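Jasmonate-induced oxygenase 2 (PDB 6LSV) hydroxylates the plant defence hormone jasmonate to 12-hydroxyjasmonate, using iron, molecular oxygen and 2-oxoglutarate and releasing succinate and carbon dioxide. Local coordinates at residues Leu172-Gly177 against Ala298-Asn302; Tyr138-Leu144 against Ile203-Val209; Thr234-Pro238 against Ala262-Asn266; Gln195-Gly199 against Tyr301-Ile307. The contacts are given in a common frame with arbitrary orientation. Numbering follows the deposited sequence.

Contact 1: residues Leu172-Gly177 against Ala298-Asn302; sequences LVKLSG and AFFYN. With AKG (2-oxoglutaric acid), chain C; JAA ({(1R,2R)-3-oxo-2-[(2Z)-pent-2-en-1-yl]cyclopentyl}acetic acid), chain D.
Residues 172-177 form regular helix, part of the long helix 161-186, and lie across the extended strand 298-302 at -52°, with the two axes 9.5 Å apart. This is helix-on-sheet packing against the main sheet of the double-stranded beta-helix (jelly-roll) fold of 2-oxoglutarate dioxygenases. The CA atoms pair as Leu172 with Phe299 (7.5 Å) and Ser176 with Tyr301 (6.9 Å), one helical turn matching two strand residues. Phe299 and Tyr301, both chi1 t, point toward the helix. Leu172 CB sits 3.7 Å from the Phe299 ring centroid, almost on the ring normal, while Val173 CG2 meets the ring edge at CZ, 3.6 Å away. On the strand's other face, Ala298 and Phe300 line the 2-oxoglutarate and jasmonate pockets; Phe300 CZ lies 3.9 Å from JAA C09. Ser176, chi1 m, turns its hydroxyl back to its own helix, OG to Leu172 O at a very short 2.5 Å, and lays CB over the Tyr301 ring, 3.5 Å from the centroid.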
# COMPACT_ATOMS: atom_id res chain seq x y z
N LEU A 172 -10.89 1.39 9.45
CA LEU A 172 -9.44 1.44 9.34
C LEU A 172 -8.88 2.82 9.65
O LEU A 172 -7.73 2.94 10.07
CB LEU A 172 -9.00 0.98 7.94
CG LEU A 172 -8.67 -0.52 7.85
CD1 LEU A 172 -9.89 -1.38 8.14
CD2 LEU A 172 -8.10 -0.87 6.50
N VAL A 173 -9.68 3.87 9.48
CA VAL A 173 -9.28 5.19 9.97
C VAL A 173 -9.18 5.17 11.49
O VAL A 173 -8.22 5.71 12.07
CB VAL A 173 -10.27 6.27 9.47
CG1 VAL A 173 -10.15 7.54 10.30
CG2 VAL A 173 -10.02 6.57 8.00
N LYS A 174 -10.15 4.54 12.16
CA LYS A 174 -10.10 4.41 13.61
C LYS A 174 -8.90 3.58 14.05
O LYS A 174 -8.20 3.93 15.01
CB LYS A 174 -11.40 3.78 14.13
CG LYS A 174 -12.62 4.69 14.06
CD LYS A 174 -13.86 3.97 14.57
CE LYS A 174 -15.13 4.73 14.21
NZ LYS A 174 -16.23 3.83 13.77
N LEU A 175 -8.67 2.45 13.38
CA LEU A 175 -7.55 1.59 13.73
C LEU A 175 -6.22 2.31 13.54
O LEU A 175 -5.30 2.15 14.34
CB LEU A 175 -7.60 0.31 12.89
CG LEU A 175 -6.38 -0.62 12.90
CD1 LEU A 175 -6.06 -1.10 14.31
CD2 LEU A 175 -6.61 -1.80 11.96
N SER A 176 -6.11 3.12 12.48
CA SER A 176 -4.86 3.83 12.24
C SER A 176 -4.56 4.80 13.38
O SER A 176 -3.41 4.90 13.83
CB SER A 176 -4.91 4.58 10.91
OG SER A 176 -5.39 3.76 9.86
N GLY A 177 -5.57 5.52 13.86
CA GLY A 177 -5.35 6.46 14.95
C GLY A 177 -4.78 5.80 16.19
O GLY A 177 -3.89 6.34 16.85
N ALA A 298 -5.24 -2.32 0.03
CA ALA A 298 -4.21 -1.45 0.59
C ALA A 298 -4.87 -0.15 1.04
O ALA A 298 -5.28 0.67 0.20
CB ALA A 298 -3.10 -1.19 -0.42
N PHE A 299 -4.97 0.04 2.35
CA PHE A 299 -5.47 1.28 2.93
C PHE A 299 -4.28 2.16 3.30
O PHE A 299 -3.37 1.72 4.00
CB PHE A 299 -6.33 0.97 4.16
CG PHE A 299 -6.78 2.18 4.92
CD1 PHE A 299 -6.04 2.66 5.99
CD2 PHE A 299 -7.96 2.83 4.59
CE1 PHE A 299 -6.45 3.77 6.70
CE2 PHE A 299 -8.38 3.94 5.29
CZ PHE A 299 -7.62 4.41 6.35
N PHE A 300 -4.30 3.40 2.81
CA PHE A 300 -3.20 4.34 3.02
C PHE A 300 -3.65 5.41 4.01
O PHE A 300 -4.65 6.10 3.78
CB PHE A 300 -2.76 4.98 1.71
CG PHE A 300 -2.37 3.99 0.65
CD1 PHE A 300 -1.30 3.12 0.83
CD2 PHE A 300 -3.08 3.93 -0.54
CE1 PHE A 300 -0.95 2.21 -0.15
CE2 PHE A 300 -2.72 3.03 -1.53
CZ PHE A 300 -1.66 2.17 -1.33
N TYR A 301 -2.90 5.55 5.10
CA TYR A 301 -3.14 6.58 6.11
C TYR A 301 -2.04 7.62 5.97
O TYR A 301 -0.87 7.35 6.27
CB TYR A 301 -3.15 5.97 7.51
CG TYR A 301 -3.70 6.87 8.59
CD1 TYR A 301 -5.06 7.09 8.72
CD2 TYR A 301 -2.84 7.50 9.48
CE1 TYR A 301 -5.56 7.90 9.72
CE2 TYR A 301 -3.33 8.32 10.48
CZ TYR A 301 -4.69 8.52 10.59
OH TYR A 301 -5.18 9.34 11.59
N ASN A 302 -2.40 8.82 5.51
CA ASN A 302 -1.39 9.75 5.06
C ASN A 302 -1.47 11.07 5.82
O ASN A 302 -2.54 11.44 6.32
CB ASN A 302 -1.54 10.03 3.56
CG ASN A 302 -1.38 8.78 2.72
OD1 ASN A 302 -0.57 7.90 3.04
ND2 ASN A 302 -2.15 8.68 1.65
C1 AKG C . 0.19 -2.60 -2.18
O1 AKG C . 0.46 -1.88 -1.18
O2 AKG C . -0.44 -2.10 -3.15
C2 AKG C . 0.65 -4.06 -2.20
O5 AKG C . 1.82 -4.29 -2.16
C3 AKG C . -0.33 -5.23 -2.27
C4 AKG C . 0.20 -6.39 -1.41
C5 AKG C . -0.49 -7.71 -1.78
O3 AKG C . -0.64 -8.62 -0.93
O4 AKG C . -0.91 -7.87 -2.96
O01 JAA D . -2.04 3.74 -6.96
O02 JAA D . -1.13 8.51 -2.84
O03 JAA D . -0.34 9.49 -4.61
C04 JAA D . -1.12 6.36 -5.03
C05 JAA D . -0.64 4.97 -5.74
C06 JAA D . -1.76 7.16 -6.19
C07 JAA D . -1.99 6.25 -7.20
C08 JAA D . -1.57 4.78 -6.62
C09 JAA D . -0.58 3.77 -4.70
C10 JAA D . -0.02 7.09 -4.47
C11 JAA D . 0.79 3.72 -4.02
C12 JAA D . -0.52 8.44 -3.94
C13 JAA D . 1.48 2.60 -3.92
C14 JAA D . 0.94 1.29 -4.49
C15 JAA D . 1.99 0.66 -5.40

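Contact 2: residues Tyr138-Leu144 against Ile203-Val209; sequences YYFLHLL and IGACLRV. With JAA ({(1R,2R)-3-oxo-2-[(2Z)-pent-2-en-1-yl]cyclopentyl}acetic acid), chain D.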
# COMPACT_ATOMS: atom_id res chain seq x y z
N TYR A 138 -5.96 -2.59 -10.86
CA TYR A 138 -6.21 -2.04 -9.54
C TYR A 138 -7.31 -1.00 -9.62
O TYR A 138 -7.68 -0.52 -10.70
CB TYR A 138 -4.93 -1.43 -8.94
CG TYR A 138 -4.46 -0.18 -9.66
CD1 TYR A 138 -4.91 1.07 -9.27
CD2 TYR A 138 -3.57 -0.27 -10.72
CE1 TYR A 138 -4.48 2.21 -9.92
CE2 TYR A 138 -3.14 0.87 -11.39
CZ TYR A 138 -3.60 2.11 -10.98
OH TYR A 138 -3.18 3.25 -11.63
N TYR A 139 -7.84 -0.65 -8.45
CA TYR A 139 -8.77 0.46 -8.29
C TYR A 139 -8.25 1.39 -7.21
O TYR A 139 -7.67 0.95 -6.22
CB TYR A 139 -10.19 -0.01 -7.92
CG TYR A 139 -11.25 0.97 -8.34
CD1 TYR A 139 -11.54 2.09 -7.56
CD2 TYR A 139 -11.96 0.79 -9.52
CE1 TYR A 139 -12.52 2.99 -7.95
CE2 TYR A 139 -12.93 1.69 -9.92
CZ TYR A 139 -13.20 2.79 -9.13
OH TYR A 139 -14.17 3.68 -9.52
N PHE A 140 -8.45 2.69 -7.41
CA PHE A 140 -7.96 3.70 -6.47
C PHE A 140 -9.05 4.72 -6.20
O PHE A 140 -9.72 5.18 -7.13
CB PHE A 140 -6.70 4.37 -7.03
CG PHE A 140 -6.11 5.41 -6.12
CD1 PHE A 140 -5.54 5.06 -4.91
CD2 PHE A 140 -6.12 6.75 -6.49
CE1 PHE A 140 -4.98 6.02 -4.08
CE2 PHE A 140 -5.57 7.72 -5.66
CZ PHE A 140 -5.00 7.35 -4.46
N LEU A 141 -9.24 5.07 -4.93
CA LEU A 141 -10.23 6.06 -4.53
C LEU A 141 -9.79 6.70 -3.22
O LEU A 141 -8.99 6.14 -2.47
CB LEU A 141 -11.63 5.43 -4.39
CG LEU A 141 -11.84 4.31 -3.36
CD1 LEU A 141 -12.26 4.85 -1.99
CD2 LEU A 141 -12.87 3.30 -3.87
N HIS A 142 -10.34 7.88 -2.95
CA HIS A 142 -10.06 8.61 -1.73
C HIS A 142 -11.18 8.41 -0.71
O HIS A 142 -12.35 8.26 -1.07
CB HIS A 142 -9.89 10.10 -2.01
CG HIS A 142 -8.62 10.44 -2.73
ND1 HIS A 142 -7.38 10.40 -2.12
CD2 HIS A 142 -8.40 10.84 -4.00
CE1 HIS A 142 -6.45 10.75 -2.99
NE2 HIS A 142 -7.04 11.02 -4.14
N LEU A 143 -10.80 8.42 0.57
CA LEU A 143 -11.75 8.38 1.68
C LEU A 143 -11.72 9.65 2.52
O LEU A 143 -12.78 10.16 2.89
CB LEU A 143 -11.46 7.18 2.59
CG LEU A 143 -11.52 5.81 1.92
CD1 LEU A 143 -10.48 4.89 2.54
CD2 LEU A 143 -12.91 5.22 2.04
N LEU A 144 -10.54 10.18 2.81
CA LEU A 144 -10.37 11.46 3.48
C LEU A 144 -9.25 12.22 2.78
O LEU A 144 -8.33 11.60 2.24
CB LEU A 144 -10.04 11.30 4.97
CG LEU A 144 -11.13 10.72 5.86
CD1 LEU A 144 -10.55 10.43 7.23
CD2 LEU A 144 -12.30 11.68 5.96
N ILE A 203 -6.42 14.39 8.30
CA ILE A 203 -5.40 13.62 7.62
C ILE A 203 -5.94 13.19 6.26
O ILE A 203 -7.05 13.59 5.87
CB ILE A 203 -4.98 12.40 8.46
CG1 ILE A 203 -6.22 11.66 8.98
CG2 ILE A 203 -4.14 12.84 9.64
CD1 ILE A 203 -6.75 10.60 8.04
N GLY A 204 -5.18 12.38 5.55
CA GLY A 204 -5.61 11.81 4.28
C GLY A 204 -5.76 10.31 4.41
O GLY A 204 -5.00 9.66 5.13
N ALA A 205 -6.76 9.76 3.73
CA ALA A 205 -7.01 8.33 3.72
C ALA A 205 -7.48 7.94 2.33
O ALA A 205 -8.48 8.48 1.85
CB ALA A 205 -8.05 7.93 4.77
N CYS A 206 -6.76 7.04 1.69
CA CYS A 206 -7.17 6.53 0.39
C CYS A 206 -7.06 5.01 0.40
O CYS A 206 -6.51 4.39 1.31
CB CYS A 206 -6.36 7.15 -0.75
SG CYS A 206 -4.61 7.40 -0.41
N LEU A 207 -7.63 4.41 -0.65
CA LEU A 207 -7.76 2.97 -0.76
C LEU A 207 -7.35 2.55 -2.16
O LEU A 207 -7.81 3.15 -3.14
CB LEU A 207 -9.20 2.53 -0.46
CG LEU A 207 -9.47 1.03 -0.58
CD1 LEU A 207 -8.74 0.27 0.51
CD2 LEU A 207 -10.97 0.74 -0.55
N ARG A 208 -6.48 1.55 -2.25
CA ARG A 208 -6.13 0.94 -3.52
C ARG A 208 -6.31 -0.57 -3.38
O ARG A 208 -5.71 -1.19 -2.50
CB ARG A 208 -4.70 1.26 -3.95
CG ARG A 208 -4.14 0.23 -4.92
CD ARG A 208 -3.02 0.76 -5.79
NE ARG A 208 -2.38 -0.32 -6.53
CZ ARG A 208 -1.66 -0.15 -7.63
NH1 ARG A 208 -1.49 1.07 -8.13
NH2 ARG A 208 -1.12 -1.20 -8.24
N VAL A 209 -7.15 -1.14 -4.24
CA VAL A 209 -7.41 -2.57 -4.26
C VAL A 209 -6.72 -3.16 -5.48
O VAL A 209 -6.87 -2.63 -6.59
CB VAL A 209 -8.92 -2.87 -4.28
CG1 VAL A 209 -9.16 -4.36 -4.11
CG2 VAL A 209 -9.63 -2.08 -3.19
O01 JAA D . -2.04 3.74 -6.96
O02 JAA D . -1.13 8.51 -2.84
O03 JAA D . -0.34 9.49 -4.61
C04 JAA D . -1.12 6.36 -5.03
C05 JAA D . -0.64 4.97 -5.74
C06 JAA D . -1.76 7.16 -6.19
C07 JAA D . -1.99 6.25 -7.20
C08 JAA D . -1.57 4.78 -6.62
C09 JAA D . -0.58 3.77 -4.70
C10 JAA D . -0.02 7.09 -4.47
C11 JAA D . 0.79 3.72 -4.02
C12 JAA D . -0.52 8.44 -3.94
C13 JAA D . 1.48 2.60 -3.92
C14 JAA D . 0.94 1.29 -4.49
C15 JAA D . 1.99 0.66 -5.40
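One fit here is flat on flat: the Arg208 guanidinium lies on the Tyr138 ring, planes 6° and centres 3.8 Å apart, a stacked cation-pi pair. Its opposite face is covered by JAA C14, so the guanidinium is sandwiched between the tyrosine ring and jasmonate; Arg208 NH1 donates to JAA O01 at 3.0 Å, and Arg208 NE is hydrogen-bonded to Asn210, a 2-oxoglutarate-binding residue. Phe140, on the same sheet face, sets one ring face against the ligand ring (CZ to JAA C06, 3.7 Å) and packs CE1 on Cys206 CB at 3.8 Å. Phe140 and Arg208 line the jasmonate pocket; Tyr138 backs the arginine and Cys206 the phenylalanine. The backbones pair antiparallel, with Leu141 N to Leu207 O at 3.0 Å and Leu207 N to Leu141 O at 2.9 Å. A classic beta bulge sets Leu143 and Leu144 opposite Ala205, whose O receives both amides (2.7 Å from Leu143 N, 2.8 Å from Leu144 N). The small Ala205 gives a hollow flanked by Leu143 CB and Leu144 CB, 4.1 and 3.9 Å from its CB. Strand 120-122 flanks 137-144 and strand 294-302 flanks 204-212; helix 87-102 covers Leu141 and Val209, and helix 161-186 packs on Leu144 and Ala205.

Contact 3: residues Thr234-Pro238 against Ala262-Asn266; sequences TILLP and AFIVN. With AKG (2-oxoglutaric acid), chain C.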
# COMPACT_ATOMS: atom_id res chain seq x y z
N THR A 234 0.51 2.03 5.80
CA THR A 234 -0.43 1.23 5.03
C THR A 234 -0.99 0.13 5.91
O THR A 234 -0.24 -0.57 6.61
CB THR A 234 0.24 0.62 3.80
OG1 THR A 234 0.88 1.65 3.03
CG2 THR A 234 -0.79 -0.09 2.92
N ILE A 235 -2.31 -0.02 5.90
CA ILE A 235 -2.97 -1.17 6.50
C ILE A 235 -3.36 -2.08 5.35
O ILE A 235 -4.23 -1.75 4.53
CB ILE A 235 -4.18 -0.75 7.35
CG1 ILE A 235 -3.73 0.12 8.52
CG2 ILE A 235 -4.91 -1.97 7.88
CD1 ILE A 235 -4.86 0.66 9.36
N LEU A 236 -2.71 -3.24 5.27
CA LEU A 236 -2.82 -4.15 4.14
C LEU A 236 -3.63 -5.37 4.53
O LEU A 236 -3.33 -6.03 5.53
CB LEU A 236 -1.42 -4.57 3.66
CG LEU A 236 -1.25 -5.56 2.50
CD1 LEU A 236 -1.95 -5.08 1.24
CD2 LEU A 236 0.23 -5.79 2.24
N LEU A 237 -4.67 -5.66 3.75
CA LEU A 237 -5.43 -6.90 3.90
C LEU A 237 -5.06 -7.81 2.74
O LEU A 237 -5.66 -7.73 1.66
CB LEU A 237 -6.94 -6.64 3.92
CG LEU A 237 -7.80 -7.89 4.12
CD1 LEU A 237 -7.28 -8.72 5.28
CD2 LEU A 237 -9.26 -7.52 4.34
N PRO A 238 -4.06 -8.67 2.90
CA PRO A 238 -3.65 -9.53 1.79
C PRO A 238 -4.64 -10.65 1.57
O PRO A 238 -5.46 -10.98 2.43
CB PRO A 238 -2.29 -10.07 2.25
CG PRO A 238 -2.34 -10.03 3.73
CD PRO A 238 -3.26 -8.89 4.12
N ALA A 262 -6.14 -11.02 10.28
CA ALA A 262 -5.15 -10.06 10.71
C ALA A 262 -4.89 -9.06 9.58
O ALA A 262 -5.17 -9.32 8.41
CB ALA A 262 -3.85 -10.75 11.11
N PHE A 263 -4.37 -7.89 9.96
CA PHE A 263 -3.85 -6.92 9.02
C PHE A 263 -2.33 -6.94 9.09
O PHE A 263 -1.73 -7.39 10.06
CB PHE A 263 -4.35 -5.51 9.32
CG PHE A 263 -5.80 -5.30 9.04
CD1 PHE A 263 -6.28 -5.27 7.74
CD2 PHE A 263 -6.70 -5.11 10.08
CE1 PHE A 263 -7.61 -5.06 7.48
CE2 PHE A 263 -8.04 -4.91 9.83
CZ PHE A 263 -8.50 -4.88 8.53
N ILE A 264 -1.70 -6.43 8.03
CA ILE A 264 -0.28 -6.12 8.04
C ILE A 264 -0.16 -4.60 8.02
O ILE A 264 -0.75 -3.93 7.17
CB ILE A 264 0.46 -6.76 6.86
CG1 ILE A 264 0.57 -8.27 7.08
CG2 ILE A 264 1.85 -6.15 6.71
CD1 ILE A 264 0.86 -9.06 5.82
N VAL A 265 0.58 -4.06 8.99
CA VAL A 265 0.79 -2.63 9.11
C VAL A 265 2.14 -2.32 8.49
O VAL A 265 3.18 -2.83 8.95
CB VAL A 265 0.73 -2.17 10.58
CG1 VAL A 265 0.83 -0.66 10.68
CG2 VAL A 265 -0.56 -2.67 11.23
N ASN A 266 2.14 -1.51 7.44
CA ASN A 266 3.36 -1.12 6.75
C ASN A 266 3.75 0.29 7.15
O ASN A 266 2.93 1.21 7.07
CB ASN A 266 3.19 -1.19 5.23
CG ASN A 266 3.21 -2.62 4.70
OD1 ASN A 266 3.61 -3.55 5.40
ND2 ASN A 266 2.78 -2.79 3.45
C1 AKG C . 0.19 -2.60 -2.18
O1 AKG C . 0.46 -1.88 -1.18
O2 AKG C . -0.44 -2.10 -3.15
C2 AKG C . 0.65 -4.06 -2.20
O5 AKG C . 1.82 -4.29 -2.16
C3 AKG C . -0.33 -5.23 -2.27
C4 AKG C . 0.20 -6.39 -1.41
C5 AKG C . -0.49 -7.71 -1.78
O3 AKG C . -0.64 -8.62 -0.93
O4 AKG C . -0.91 -7.87 -2.96
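Two apolar clusters make the centre of this antiparallel strand pair in the main sheet of the jelly-roll (double-stranded beta-helix) core: Leu236 and Ile264 on one face, Ile235 and Phe263 with Leu237 on the side covered by helix 161-186. Leu236 and Ile264 are neighbours, CB to CB 4.3 Å, and Pro238, just past the strand, brings CG to 3.9 Å from Ile264 CD1. Leu236 and Pro238 line the 2-oxoglutarate pocket, with Ile264 packed behind them: Leu236 CD1 packs on the methylene AKG C4 (3.7 Å), while Pro238 CB lies 3.9 Å from the carboxylate oxygen AKG O3. On the helix side, Ile235 CG2 rests over the face of the Phe263 ring, 3.9 Å from the centroid, a CH-pi contact, and Leu237 CB touches the ring edge at CE1, 4.0 Å away; the helix places Leu172 and Ser176 on Ile235 and Tyr168 on Leu237 and Phe263. Two hydrogen-bonded pairs hold the backbones together. Leu236 N donates to Ile264 O at 2.8 Å and Ile264 N to Leu236 O at 3.0 Å; between the pairs, Ile235 faces Val265 without such bonds. Toward the iron site the chemistry turns polar. Asn266 ends about 5 Å from the metal at its nearest atoms, and the Thr234 hydroxyl is hydrogen-bonded to Asp229, an iron ligand. Here the strands close with Thr234 N to Asn266 O at 2.9 Å and Asn266 N to Thr234 O at 2.7 Å.

Contact 4: residues Gln195-Gly199 against Tyr301-Ile307; sequences QEAFG and YNPKSDI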
# COMPACT_ATOMS: atom_id res chain seq x y z
N GLN A 195 -0.04 11.81 15.28
CA GLN A 195 -1.33 12.38 14.89
C GLN A 195 -1.23 13.89 14.74
O GLN A 195 -1.88 14.48 13.87
CB GLN A 195 -2.40 12.02 15.91
CG GLN A 195 -3.81 12.14 15.37
CD GLN A 195 -4.11 11.07 14.35
OE1 GLN A 195 -3.90 9.89 14.61
NE2 GLN A 195 -4.59 11.47 13.18
N GLU A 196 -0.42 14.53 15.58
CA GLU A 196 -0.17 15.96 15.46
C GLU A 196 0.54 16.28 14.14
O GLU A 196 0.09 17.13 13.37
CB GLU A 196 0.66 16.43 16.65
CG GLU A 196 0.38 17.83 17.14
CD GLU A 196 1.27 18.18 18.33
OE1 GLU A 196 2.37 18.71 18.11
OE2 GLU A 196 0.86 17.92 19.48
N ALA A 197 1.65 15.58 13.88
CA ALA A 197 2.46 15.87 12.70
C ALA A 197 1.69 15.63 11.40
O ALA A 197 1.95 16.30 10.40
CB ALA A 197 3.73 15.02 12.71
N PHE A 198 0.74 14.69 11.41
CA PHE A 198 -0.04 14.39 10.22
C PHE A 198 -1.11 15.43 9.93
O PHE A 198 -1.73 15.37 8.86
CB PHE A 198 -0.72 13.03 10.36
CG PHE A 198 0.16 11.86 10.01
CD1 PHE A 198 1.47 11.79 10.48
CD2 PHE A 198 -0.33 10.82 9.24
CE1 PHE A 198 2.26 10.70 10.17
CE2 PHE A 198 0.46 9.73 8.93
CZ PHE A 198 1.76 9.68 9.40
N GLY A 199 -1.36 16.35 10.85
CA GLY A 199 -2.43 17.32 10.72
C GLY A 199 -3.65 17.08 11.60
O GLY A 199 -4.75 17.51 11.22
N TYR A 301 -2.90 5.55 5.10
CA TYR A 301 -3.14 6.58 6.11
C TYR A 301 -2.04 7.62 5.97
O TYR A 301 -0.87 7.35 6.27
CB TYR A 301 -3.15 5.97 7.51
CG TYR A 301 -3.70 6.87 8.59
CD1 TYR A 301 -5.06 7.09 8.72
CD2 TYR A 301 -2.84 7.50 9.48
CE1 TYR A 301 -5.56 7.90 9.72
CE2 TYR A 301 -3.33 8.32 10.48
CZ TYR A 301 -4.69 8.52 10.59
OH TYR A 301 -5.18 9.34 11.59
N ASN A 302 -2.40 8.82 5.51
CA ASN A 302 -1.39 9.75 5.06
C ASN A 302 -1.47 11.07 5.82
O ASN A 302 -2.54 11.44 6.32
CB ASN A 302 -1.54 10.03 3.56
CG ASN A 302 -1.38 8.78 2.72
OD1 ASN A 302 -0.57 7.90 3.04
ND2 ASN A 302 -2.15 8.68 1.65
N PRO A 303 -0.36 11.79 5.94
CA PRO A 303 -0.42 13.15 6.49
C PRO A 303 -1.15 14.08 5.53
O PRO A 303 -1.16 13.86 4.32
CB PRO A 303 1.05 13.54 6.64
CG PRO A 303 1.78 12.68 5.67
CD PRO A 303 1.02 11.39 5.58
N LYS A 304 -1.77 15.11 6.10
CA LYS A 304 -2.35 16.18 5.30
C LYS A 304 -1.35 16.64 4.23
O LYS A 304 -0.20 16.96 4.54
CB LYS A 304 -2.73 17.34 6.22
CG LYS A 304 -3.63 18.39 5.60
CD LYS A 304 -4.14 19.36 6.65
CE LYS A 304 -4.94 20.49 6.03
NZ LYS A 304 -4.14 21.25 5.02
N SER A 305 -1.81 16.66 2.97
CA SER A 305 -0.89 16.63 1.84
C SER A 305 -0.13 17.94 1.62
O SER A 305 0.87 17.94 0.89
CB SER A 305 -1.65 16.25 0.56
OG SER A 305 -2.89 16.93 0.46
N ASP A 306 -0.55 19.05 2.22
CA ASP A 306 0.19 20.29 2.05
C ASP A 306 1.08 20.61 3.25
O ASP A 306 1.74 21.66 3.26
CB ASP A 306 -0.75 21.46 1.77
CG ASP A 306 -1.91 21.54 2.75
OD1 ASP A 306 -1.91 20.80 3.75
OD2 ASP A 306 -2.83 22.36 2.52
N ILE A 307 1.13 19.73 4.25
CA ILE A 307 2.03 19.91 5.39
C ILE A 307 3.44 19.54 4.96
O ILE A 307 3.67 18.42 4.46
CB ILE A 307 1.59 19.05 6.58
CG1 ILE A 307 0.25 19.53 7.14
CG2 ILE A 307 2.66 19.06 7.66
CD1 ILE A 307 -0.19 18.77 8.38
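Phe198, chi1 m, swings its ring in beside the backbone where strand 294-302 runs out. One ring face takes the pyrrolidine of Pro303, whose CB lies 4.1 Å from the centroid in a CH-pi contact, and Phe198 CE2 comes 4.0 Å from Tyr301 CD2. Gln195 starts out sideways, but chi1 t followed by chi2 p folds its amide inward, so that NE2 donates to Tyr301 OH at 2.7 Å; NE2 also bonds to Gly200 O. Tyr301, chi1 t, extends its ring to meet it. Ile307, chi1 m and chi2 t, sends CD1 to within 3.5 Å of Gly199 CA, where a CB would collide. The nearly all-trans Lys304 leads away and folds only at chi4, bringing NZ to its own turn's Asp306 OD1 at 2.6 Å, a salt bridge. Lys304 N donates to Phe198 O at 2.8 Å. Gly199, phi 106°, is the first residue to leave helical angles after helix 193-197, in a Schellman motif docked here against the type I turn Lys304-Ile307 that follows the strand.

Contacts 1, 2 and 3 are buried and reach one sheet: strand 294-302 of contact 1 lies between strand 204-212 of contact 2 and strand 233-237 of contact 3, hydrogen-bonded to both. Contact 4 sits farther out, its centre about 17 Å from the centre of the chain, and is only partly buried, where strand 294-302 ends; it shares Tyr301 and Asn302 with contact 1. Backbone bonds dominate contacts 2 and 3, whereas contact 1 joins helix to sheet without a hydrogen bond between its segments, by CH-pi and apolar packing. Contacts 1 and 2 touch jasmonate, 1 and 3 touch 2-oxoglutarate, and contact 4 mixes aromatic packing with helix-end and turn polar groups.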